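5-ketofructose reductase (Gluconobacter sp., PDB 7COK) probably catalyses the reduction of 5-ketofructose, as a novel class of the shikimate dehydrogenase family with a Rossmann-type domain for its nicotinamide cofactor. Local coordinates at residues A[139-144]-A[165-170]; A[148-153]-A[175-180]. All blocks are in the same frame, centred on the assembly; numbering follows the deposited sequence.

In the fold
From the N terminus, the chain first builds the mixed sheet of the substrate-binding domain and then enters the parallel sheet at strand 126-130. Helix 134-145 follows and carries segment 139-144. A turn leads into 148-153, on strand 150-155. Helix 158-171 then returns to pack against the earlier helix, and interaction 1 closes a loop of 20 residues. Strand 175-180 comes next and pairs with strand 150-155, so interaction 2 closes a loop of 21. The two loops cross, because their segments alternate. Asn-169 OD1 probably accepts a hydrogen bond from Gly-176 N and ties them together. Interaction 1 packs two neighbouring helices together, and interaction 2 adds the outermost strand to the sheet those helices cover.

Interaction 1: A[139-144]-A[165-170]; sequences IAVELA and AALIND
Ile-168 and Leu-167 of helix 158-171 reach helix 134-145 with their terminal methyl groups. The contact is apolar and mostly buried. Ile-168 carries most of it through one atom, CD1. This methyl lies 4.0 Å from Ala-140 CB and 4.0 Å from Ala-144 CB. These two alanines are one helical turn apart, and CD1 sits against both. Val-141 borders the same methyl, with its CG2 4.2 Å from Ile-168 CD1. CG1 of Ile-168 is anti to the carbonyl carbon (chi1 -60°), and chi2 of -49° then turns CD1 to its place against the alanines.

The second apolar pair is Val-141 with Leu-167. Here CG2 of Val-141 meets CD2 of Leu-167 at 3.6 Å, and the two side chains cross at about a right angle. CG2 is the branch beside the backbone N of Val-141, and it touches both Leu-167 and Ile-168.

The backbone also takes part. Ile-168 CD1 lies 3.6 Å from Ala-140 O, a van der Waals contact with a carbonyl that already accepts the helical bond from Ala-144 N.

The helix axes approach to 10.1 Å and run nearly parallel, at -21°. Both helices cover one face of the parallel sheet in a Rossmann-type domain. Ala-140 also touches Ile-129 of strand 126-130, and Ala-144 and Ile-168 both touch Ala-174 in the loop before strand 175-180. A probable GxGxxA motif (Gly-131, Gly-133, Ala-136) spans the start of helix 134-145, consistent with a dinucleotide-binding turn.

Two alanines and a valine on helix 134-145 meet a leucine and an isoleucine on helix 158-171. The segments bury 175 Å² between them. The contact is methyl packing, with no hydrogen bond or salt bridge across it, so it sets no directional bond between the helices.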
loop_
_atom_site.group_PDB
_atom_site.type_symbol
_atom_site.label_atom_id
_atom_site.label_comp_id
_atom_site.label_asym_id
_atom_site.label_seq_id
_atom_site.Cartn_x
_atom_site.Cartn_y
_atom_site.Cartn_z
ATOM N N ILE A 139 7.163 -18.985 -21.830
ATOM C CA ILE A 139 6.397 -20.211 -22.074
ATOM C C ILE A 139 7.334 -21.323 -22.593
ATOM O O ILE A 139 7.287 -22.441 -22.113
ATOM C CB ILE A 139 5.196 -19.973 -23.021
ATOM C CG1 ILE A 139 4.116 -19.226 -22.244
ATOM C CG2 ILE A 139 4.602 -21.289 -23.523
ATOM C CD1 ILE A 139 3.068 -18.584 -23.135
ATOM N N ALA A 140 8.203 -20.991 -23.549
ATOM C CA ALA A 140 9.167 -21.964 -24.082
ATOM C C ALA A 140 10.095 -22.507 -22.980
ATOM O O ALA A 140 10.281 -23.714 -22.856
ATOM C CB ALA A 140 9.953 -21.366 -25.235
ATOM N N VAL A 141 10.612 -21.608 -22.136
ATOM C CA VAL A 141 11.486 -22.050 -21.039
ATOM C C VAL A 141 10.734 -22.952 -20.078
ATOM O O VAL A 141 11.259 -23.995 -19.703
ATOM C CB VAL A 141 12.152 -20.866 -20.313
ATOM C CG1 VAL A 141 12.875 -21.311 -19.025
ATOM C CG2 VAL A 141 13.159 -20.204 -21.248
ATOM N N GLU A 142 9.537 -22.540 -19.644
ATOM C CA GLU A 142 8.802 -23.341 -18.664
ATOM C C GLU A 142 8.443 -24.734 -19.202
ATOM O O GLU A 142 8.538 -25.740 -18.497
ATOM C CB GLU A 142 7.552 -22.624 -18.158
ATOM C CG GLU A 142 7.803 -21.328 -17.382
ATOM C CD GLU A 142 8.570 -21.458 -16.071
ATOM O OE1 GLU A 142 8.848 -22.571 -15.584
ATOM O OE2 GLU A 142 8.902 -20.411 -15.486
ATOM N N LEU A 143 8.073 -24.811 -20.461
ATOM C CA LEU A 143 7.791 -26.100 -21.085
ATOM C C LEU A 143 9.032 -26.985 -21.154
ATOM O O LEU A 143 8.962 -28.188 -20.859
ATOM C CB LEU A 143 7.231 -25.869 -22.492
ATOM C CG LEU A 143 5.748 -25.551 -22.651
ATOM C CD1 LEU A 143 5.581 -24.938 -24.014
ATOM C CD2 LEU A 143 4.929 -26.825 -22.564
ATOM N N ALA A 144 10.162 -26.388 -21.552
ATOM C CA ALA A 144 11.436 -27.087 -21.623
ATOM C C ALA A 144 11.860 -27.615 -20.261
ATOM O O ALA A 144 12.203 -28.784 -20.154
ATOM C CB ALA A 144 12.501 -26.177 -22.207
ATOM N N ALA A 165 14.711 -20.476 -29.843
ATOM C CA ALA A 165 15.157 -21.833 -30.156
ATOM C C ALA A 165 16.568 -22.138 -29.620
ATOM O O ALA A 165 16.768 -23.212 -29.018
ATOM C CB ALA A 165 15.068 -22.122 -31.649
ATOM N N ALA A 166 17.487 -21.178 -29.798
ATOM C CA ALA A 166 18.883 -21.298 -29.356
ATOM C C ALA A 166 18.943 -21.401 -27.832
ATOM O O ALA A 166 19.662 -22.230 -27.299
ATOM C CB ALA A 166 19.715 -20.123 -29.848
ATOM N N LEU A 167 18.139 -20.593 -27.145
ATOM C CA LEU A 167 18.036 -20.668 -25.686
ATOM C C LEU A 167 17.623 -22.066 -25.227
ATOM O O LEU A 167 18.207 -22.616 -24.304
ATOM C CB LEU A 167 17.050 -19.621 -25.159
ATOM C CG LEU A 167 16.764 -19.570 -23.651
ATOM C CD1 LEU A 167 17.975 -19.135 -22.843
ATOM C CD2 LEU A 167 15.594 -18.616 -23.432
ATOM N N ILE A 168 16.627 -22.637 -25.890
ATOM C CA ILE A 168 16.126 -23.950 -25.529
ATOM C C ILE A 168 17.191 -25.026 -25.736
ATOM O O ILE A 168 17.473 -25.793 -24.822
ATOM C CB ILE A 168 14.771 -24.250 -26.233
ATOM C CG1 ILE A 168 13.679 -23.225 -25.845
ATOM C CG2 ILE A 168 14.332 -25.687 -26.001
ATOM C CD1 ILE A 168 13.508 -22.946 -24.358
ATOM N N ASN A 169 17.820 -25.032 -26.906
ATOM C CA ASN A 169 18.870 -26.014 -27.206
ATOM C C ASN A 169 20.087 -25.893 -26.304
ATOM O O ASN A 169 20.633 -26.907 -25.877
ATOM C CB ASN A 169 19.306 -25.895 -28.666
ATOM C CG ASN A 169 18.222 -26.306 -29.632
ATOM O OD1 ASN A 169 17.552 -27.315 -29.429
ATOM N ND2 ASN A 169 18.046 -25.525 -30.688
ATOM N N ASP A 170 20.474 -24.659 -25.997
ATOM C CA ASP A 170 21.699 -24.374 -25.233
ATOM C C ASP A 170 21.562 -24.578 -23.740
ATOM O O ASP A 170 22.546 -24.906 -23.061
ATOM C CB ASP A 170 22.170 -22.951 -25.476
ATOM C CG ASP A 170 22.584 -22.701 -26.908
ATOM O OD1 ASP A 170 22.771 -23.684 -27.654
ATOM O OD2 ASP A 170 22.727 -21.510 -27.272
#

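Interaction 2: A[148-153]-A[175-180]; sequences AAHITI and TGEAQA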
loop_
_atom_site.group_PDB
_atom_site.type_symbol
_atom_site.label_atom_id
_atom_site.label_comp_id
_atom_site.label_asym_id
_atom_site.label_seq_id
_atom_site.Cartn_x
_atom_site.Cartn_y
_atom_site.Cartn_z
ATOM N N ALA A 148 9.222 -30.932 -21.896
ATOM C CA ALA A 148 8.785 -31.014 -23.298
ATOM C C ALA A 148 9.911 -31.515 -24.206
ATOM O O ALA A 148 11.088 -31.224 -23.971
ATOM C CB ALA A 148 8.228 -29.686 -23.790
ATOM N N ALA A 149 9.548 -32.282 -25.223
ATOM C CA ALA A 149 10.566 -32.867 -26.115
ATOM C C ALA A 149 11.057 -31.896 -27.193
ATOM O O ALA A 149 12.264 -31.837 -27.499
ATOM C CB ALA A 149 10.049 -34.155 -26.742
ATOM N N HIS A 150 10.128 -31.128 -27.751
ATOM C CA HIS A 150 10.389 -30.355 -28.950
ATOM C C HIS A 150 9.518 -29.118 -28.986
ATOM O O HIS A 150 8.302 -29.204 -28.782
ATOM C CB HIS A 150 10.135 -31.213 -30.200
ATOM C CG HIS A 150 10.684 -30.612 -31.450
ATOM N ND1 HIS A 150 10.014 -29.643 -32.160
ATOM C CD2 HIS A 150 11.859 -30.812 -32.098
ATOM C CE1 HIS A 150 10.749 -29.268 -33.192
ATOM N NE2 HIS A 150 11.867 -29.972 -33.185
ATOM N N ILE A 151 10.158 -27.973 -29.221
ATOM C CA ILE A 151 9.454 -26.695 -29.222
ATOM C C ILE A 151 9.807 -25.953 -30.491
ATOM O O ILE A 151 10.981 -25.667 -30.743
ATOM C CB ILE A 151 9.756 -25.833 -27.968
ATOM C CG1 ILE A 151 9.373 -26.581 -26.687
ATOM C CG2 ILE A 151 8.972 -24.510 -28.018
ATOM C CD1 ILE A 151 10.022 -26.053 -25.419
ATOM N N THR A 152 8.778 -25.626 -31.255
ATOM C CA THR A 152 8.918 -24.895 -32.523
ATOM C C THR A 152 8.371 -23.500 -32.263
ATOM O O THR A 152 7.239 -23.369 -31.780
ATOM C CB THR A 152 8.149 -25.561 -33.693
ATOM O OG1 THR A 152 8.650 -26.880 -33.930
ATOM C CG2 THR A 152 8.322 -24.749 -34.997
ATOM N N ILE A 153 9.172 -22.472 -32.551
ATOM C CA ILE A 153 8.759 -21.085 -32.366
ATOM C C ILE A 153 8.593 -20.482 -33.755
ATOM O O ILE A 153 9.496 -20.592 -34.581
ATOM C CB ILE A 153 9.757 -20.269 -31.505
ATOM C CG1 ILE A 153 9.983 -20.959 -30.151
ATOM C CG2 ILE A 153 9.209 -18.878 -31.255
ATOM C CD1 ILE A 153 11.152 -21.924 -30.112
ATOM N N THR A 175 14.553 -29.920 -27.413
ATOM C CA THR A 175 14.984 -29.439 -28.726
ATOM C C THR A 175 14.152 -28.228 -29.122
ATOM O O THR A 175 12.927 -28.268 -29.054
ATOM C CB THR A 175 14.873 -30.552 -29.786
ATOM O OG1 THR A 175 15.707 -31.651 -29.382
ATOM C CG2 THR A 175 15.324 -30.050 -31.159
ATOM N N GLY A 176 14.829 -27.151 -29.502
ATOM C CA GLY A 176 14.179 -25.945 -30.017
ATOM C C GLY A 176 14.430 -25.752 -31.492
ATOM O O GLY A 176 15.529 -26.018 -31.976
ATOM N N GLU A 177 13.410 -25.273 -32.201
ATOM C CA GLU A 177 13.448 -25.058 -33.651
ATOM C C GLU A 177 12.714 -23.764 -33.959
ATOM O O GLU A 177 11.661 -23.483 -33.365
ATOM C CB GLU A 177 12.726 -26.203 -34.356
ATOM C CG GLU A 177 12.845 -26.194 -35.879
ATOM C CD GLU A 177 11.889 -27.160 -36.553
ATOM O OE1 GLU A 177 11.631 -27.002 -37.758
ATOM O OE2 GLU A 177 11.395 -28.093 -35.894
ATOM N N ALA A 178 13.261 -22.975 -34.880
ATOM C CA ALA A 178 12.614 -21.754 -35.357
ATOM C C ALA A 178 12.106 -21.900 -36.779
ATOM O O ALA A 178 12.745 -22.534 -37.620
ATOM C CB ALA A 178 13.585 -20.584 -35.292
ATOM N N GLN A 179 10.947 -21.306 -37.047
ATOM C CA GLN A 179 10.371 -21.314 -38.398
ATOM C C GLN A 179 9.830 -19.939 -38.731
ATOM O O GLN A 179 9.116 -19.322 -37.925
ATOM C CB GLN A 179 9.251 -22.365 -38.541
ATOM C CG GLN A 179 9.734 -23.808 -38.495
ATOM C CD GLN A 179 10.446 -24.271 -39.769
ATOM O OE1 GLN A 179 10.250 -23.717 -40.857
ATOM N NE2 GLN A 179 11.259 -25.313 -39.636
ATOM N N ALA A 180 10.163 -19.446 -39.919
ATOM C CA ALA A 180 9.607 -18.192 -40.406
ATOM C C ALA A 180 8.133 -18.412 -40.679
ATOM O O ALA A 180 7.730 -19.495 -41.151
ATOM C CB ALA A 180 10.328 -17.741 -41.678
#
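His-150 lays its imidazole ring beside Thr-175 of the adjacent strand, with CD2 3.7 Å from Thr-175 CG2. With CG of His-150 anti to the backbone N (chi1 -166°), that atom lies 4.0 Å from Thr-175 O. This oxygen sits over one ring face, offset toward the rim. At the ring edge, near its plane, is OE2 of Glu-177, 3.0 Å from CE1 of His-150. The carboxylate plane is turned 77° from the ring. NE2 is also close to OE2, but the angle is poor for a hydrogen bond. The negative carboxylate may still polarise this edge of the imidazole.

Glu-177 reaches there on an extended chain. Thr-152 lies side by side with it and points the same way. The other carboxylate oxygen, OE1 of Glu-177, accepts a short bond of 2.6 Å from Gln-179 NE2, on its anti side. The chain of Gln-179 bends at chi2 (-74°), and NE2 beyond the bend reaches OE1. Gln-179 CG meets Thr-152 CG2 at 3.9 Å.

Beneath these side chains the strands pair in parallel register, His-150 with Thr-175 through Ile-153 with Ala-178. They belong to a beta-alpha-beta unit of the Rossmann-type fold, joined by helix 158-171. Within the chain, strand 175-180 is the outermost of its sheet, and strand 150-155 also bonds to strand 126-130. Five backbone hydrogen bonds link the two segments, among them Ile-151 N to Thr-175 O at 2.8 Å and Gln-179 N to Ile-153 O at 2.9 Å. CA-H...O contacts add to them, such as Thr-152 CA to Glu-177 O.

The other face carries Ile-151, Ile-153 and Ala-178. Ile-153 and Ala-178 touch Ala-161 of helix 158-171, while Ile-151 packs on Leu-143 and Ala-144 of helix 134-145. Ile-153 CD1 rests 3.6 Å from Glu-177 O.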